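Local coordinates for protein putative glucose-6-phosphate 1-epimerase (Salmonella typhimurium, PDB 2HTA) that probably interconverts the alpha and beta anomers of glucose 6-phosphate and related hexose 6-phosphates, acting as a mutarotase, at residues A102-Q105 / G106-S109; T283-T287 / A288-A292. All coordinates share one frame; numbering follows the deposited sequence.

Following the chain from the N terminus, contact 1 comes first, in the long loop between strands 94-95 and 119-125, where residues 102-109 double back through a tight turn. Contact 2 lies far later in sequence, where strand 278-286 ends at a corner and the chain continues as strand 289-292. Contact 1 closes a tight turn, whereas contact 2 spans a corner between strands; the two follow in series, neither nesting nor crossing. The centres of contact 1 and contact 2 are about 18 Å apart, and the nearest atoms of contact 1 and contact 2 about 11 Å, so they do not touch. Contact 1 lies in a surface loop next to the probable substrate-binding Arg114; contact 2 joins two strands that both pair with strand 172-183.

Contact 1 (A102-Q105 / G106-S109)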
# COMPACT_ATOMS: atom_id res chain seq x y z
N ALA A 102 -12.99 -7.93 -8.99
CA ALA A 102 -13.75 -8.99 -8.30
C ALA A 102 -14.21 -10.02 -9.30
O ALA A 102 -14.61 -9.65 -10.41
CB ALA A 102 -14.99 -8.44 -7.64
N ALA A 103 -14.22 -11.27 -8.89
CA ALA A 103 -14.87 -12.32 -9.68
C ALA A 103 -16.41 -12.02 -9.72
O ALA A 103 -17.06 -12.25 -10.77
CB ALA A 103 -14.65 -13.64 -9.04
N GLN A 104 -16.98 -11.57 -8.61
CA GLN A 104 -18.47 -11.47 -8.51
C GLN A 104 -19.01 -10.13 -8.99
O GLN A 104 -18.38 -9.09 -8.76
CB GLN A 104 -18.93 -11.76 -7.10
CG GLN A 104 -18.68 -13.21 -6.63
CD GLN A 104 -18.50 -13.30 -5.11
OE1 GLN A 104 -17.79 -12.46 -4.49
NE2 GLN A 104 -19.14 -14.28 -4.50
N GLN A 105 -20.14 -10.17 -9.72
CA GLN A 105 -20.74 -8.95 -10.25
C GLN A 105 -21.00 -7.92 -9.16
O GLN A 105 -21.57 -8.24 -8.12
CB GLN A 105 -22.08 -9.27 -10.92
CG GLN A 105 -22.59 -8.08 -11.71
CD GLN A 105 -23.98 -8.28 -12.22
OE1 GLN A 105 -24.60 -9.31 -12.00
NE2 GLN A 105 -24.52 -7.25 -12.84
N GLY A 106 -20.59 -6.68 -9.41
CA GLY A 106 -20.88 -5.58 -8.50
C GLY A 106 -19.88 -5.41 -7.35
O GLY A 106 -19.92 -4.40 -6.66
N LEU A 107 -19.02 -6.41 -7.09
CA LEU A 107 -17.95 -6.26 -6.04
C LEU A 107 -16.78 -5.39 -6.53
O LEU A 107 -16.47 -5.35 -7.72
CB LEU A 107 -17.44 -7.64 -5.57
CG LEU A 107 -18.28 -8.47 -4.59
CD1 LEU A 107 -18.27 -7.89 -3.20
CD2 LEU A 107 -19.73 -8.56 -5.12
N PRO A 108 -16.10 -4.68 -5.59
CA PRO A 108 -15.03 -3.78 -6.00
C PRO A 108 -13.75 -4.56 -6.29
O PRO A 108 -13.63 -5.74 -5.92
CB PRO A 108 -14.84 -2.85 -4.76
CG PRO A 108 -15.25 -3.71 -3.56
CD PRO A 108 -16.36 -4.67 -4.13
N SER A 109 -12.80 -3.91 -6.95
CA SER A 109 -11.43 -4.39 -7.04
C SER A 109 -10.81 -4.53 -5.63
O SER A 109 -11.23 -3.84 -4.70
CB SER A 109 -10.59 -3.39 -7.85
OG SER A 109 -10.74 -3.65 -9.25
O HOH W 1 -14.50 -5.52 -9.48
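Ala102 and Leu107 meet through their beta carbons at the mouth of a tight turn, Ala102 CB lying only 3.3 Å from Leu107 CB, closer than carbons usually pack. Ala102 CB also lies 3.4 Å from Leu107 O and slightly farther from Pro108 O. Leu107 CG is turned away from its own carbonyl carbon (chi1 -78°), which carries the isobutyl group alongside the Gln104 side chain; both point the same way, and Leu107 CD2 comes to 3.8 Å from Gln104 CB. At the amide end of the glutamine, Gln104 OE1 comes loosely near Leu107 CG.

Behind these side chains stands a type II beta turn running from Gln104 to Leu107. It is closed by the bond from Leu107 N to Gln104 O, 3.2 Å long with an N-H...O angle of 157°; the donor sits above the carbonyl plane of Gln104 rather than on a lone pair. Gln105 takes the second position of the turn. Gly106 takes the third with a positive phi of 86°, the conformation for which glycine is favoured in this turn type.

Beyond the turn a water bridges the two arms: it accepts from Ala102 N at 2.9 Å and donates to Leu107 O at 2.6 Å. Farther along, Pro108 O receives a hydrogen bond from Trp98 NE1, and Ser109 O one from Arg114 NH2, a probable substrate-binding residue. With one direct backbone bond, one water bridge and a small apolar contact, the surface loop is held mainly through its main chain, and Ser109 O gives it a direct polar connection to the probable sugar phosphate site.

Contact 2 (T283-T287 / A288-A292); sequences TVYAT and APQQA
Tyr285 and Gln290 are brought together by matching first torsions: in each, CG lies anti to the backbone N (chi1 -157° in the tyrosine, -153° in the glutamine), and the glutamine chain then runs out extended across the ring. They flank a corner at Thr287-Ala288 in the antiparallel beta-sheet framework of the galactose mutarotase fold. Before the bend lies strand 278-286, after it strand 289-292, and both pair with strand 172-183, Tyr285 through Ser176 and Gln290 through Thr174.

The glutamine covers one face of the phenol ring. Its CG sits almost straight above the ring centre, 3.7 Å from the centroid, a CH-pi contact. Farther out the carboxamide stacks over the CD1 side, its plane only 14° from that of the ring and Gln290 CD 3.6 Å from Tyr285 CD1. The amide is turned flat against the ring while NE2 donates a hydrogen bond to Arg299 O, which should help fix its rotation.

At the ring edge the backbone takes over. Ala288 O lies near the ring plane, 3.1 Å from Tyr285 CD2, so the carbonyl faces the slightly positive ring hydrogens. Thr287, on the outside of the corner, bonds through OG1 to Asn253 ND2, and Ala286 N bonds to Asn253 OD1, so one asparagine side chain grips the approach to the bend. The tyrosine hydroxyl is linked to the second strand through a water lying in the ring plane, 2.6 Å from Tyr285 OH and donating to Pro289 O at 2.8 Å.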
# COMPACT_ATOMS: atom_id res chain seq x y z
N THR A 283 3.48 -5.51 -3.60
CA THR A 283 3.79 -6.91 -3.21
C THR A 283 2.53 -7.70 -3.37
O THR A 283 1.50 -7.38 -2.75
CB THR A 283 4.23 -7.01 -1.75
OG1 THR A 283 5.36 -6.14 -1.54
CG2 THR A 283 4.67 -8.41 -1.44
N VAL A 284 2.60 -8.76 -4.16
CA VAL A 284 1.35 -9.37 -4.68
C VAL A 284 1.35 -10.89 -4.58
O VAL A 284 2.37 -11.52 -4.78
CB VAL A 284 1.09 -8.90 -6.15
CG1 VAL A 284 -0.12 -9.63 -6.82
CG2 VAL A 284 0.88 -7.35 -6.24
N TYR A 285 0.18 -11.48 -4.30
CA TYR A 285 0.06 -12.93 -4.36
C TYR A 285 -1.19 -13.14 -5.22
O TYR A 285 -2.27 -13.13 -4.70
CB TYR A 285 -0.11 -13.51 -2.98
CG TYR A 285 0.31 -14.98 -2.94
CD1 TYR A 285 1.46 -15.38 -2.24
CD2 TYR A 285 -0.39 -15.94 -3.68
CE1 TYR A 285 1.91 -16.75 -2.21
CE2 TYR A 285 0.04 -17.33 -3.65
CZ TYR A 285 1.16 -17.72 -2.91
OH TYR A 285 1.57 -19.05 -2.86
N ALA A 286 -1.02 -13.18 -6.55
CA ALA A 286 -2.21 -13.15 -7.47
C ALA A 286 -2.26 -14.37 -8.46
O ALA A 286 -3.35 -14.88 -8.78
CB ALA A 286 -2.30 -11.87 -8.25
N THR A 287 -1.12 -14.79 -8.98
CA THR A 287 -1.14 -15.78 -10.07
C THR A 287 -1.45 -17.23 -9.59
O THR A 287 -1.63 -18.14 -10.43
CB THR A 287 0.16 -15.74 -10.92
OG1 THR A 287 1.27 -15.91 -10.05
CG2 THR A 287 0.37 -14.43 -11.58
N ALA A 288 -1.52 -17.44 -8.28
CA ALA A 288 -2.04 -18.66 -7.70
C ALA A 288 -2.63 -18.21 -6.37
O ALA A 288 -2.27 -17.15 -5.88
CB ALA A 288 -0.90 -19.69 -7.46
N PRO A 289 -3.52 -19.01 -5.78
CA PRO A 289 -4.06 -18.62 -4.48
C PRO A 289 -3.20 -19.06 -3.31
O PRO A 289 -2.51 -20.07 -3.37
CB PRO A 289 -5.41 -19.36 -4.45
CG PRO A 289 -5.10 -20.63 -5.10
CD PRO A 289 -4.15 -20.27 -6.24
N GLN A 290 -3.26 -18.28 -2.25
CA GLN A 290 -2.50 -18.49 -1.05
C GLN A 290 -3.33 -19.24 -0.04
O GLN A 290 -4.50 -18.96 0.14
CB GLN A 290 -2.08 -17.14 -0.49
CG GLN A 290 -0.84 -17.16 0.32
CD GLN A 290 -0.45 -15.78 0.81
OE1 GLN A 290 -1.23 -14.81 0.71
NE2 GLN A 290 0.80 -15.68 1.32
N GLN A 291 -2.71 -20.22 0.61
CA GLN A 291 -3.35 -21.07 1.60
C GLN A 291 -3.33 -20.41 2.98
O GLN A 291 -2.26 -19.93 3.42
CB GLN A 291 -2.55 -22.39 1.74
CG GLN A 291 -2.29 -23.16 0.43
CD GLN A 291 -3.60 -23.34 -0.36
OE1 GLN A 291 -3.65 -23.06 -1.60
NE2 GLN A 291 -4.67 -23.72 0.35
N ALA A 292 -4.47 -20.43 3.67
CA ALA A 292 -4.51 -20.17 5.11
C ALA A 292 -5.22 -21.33 5.77
O ALA A 292 -6.27 -21.75 5.31
CB ALA A 292 -5.22 -18.88 5.44
O HOH W 2 0.07 -20.74 -4.09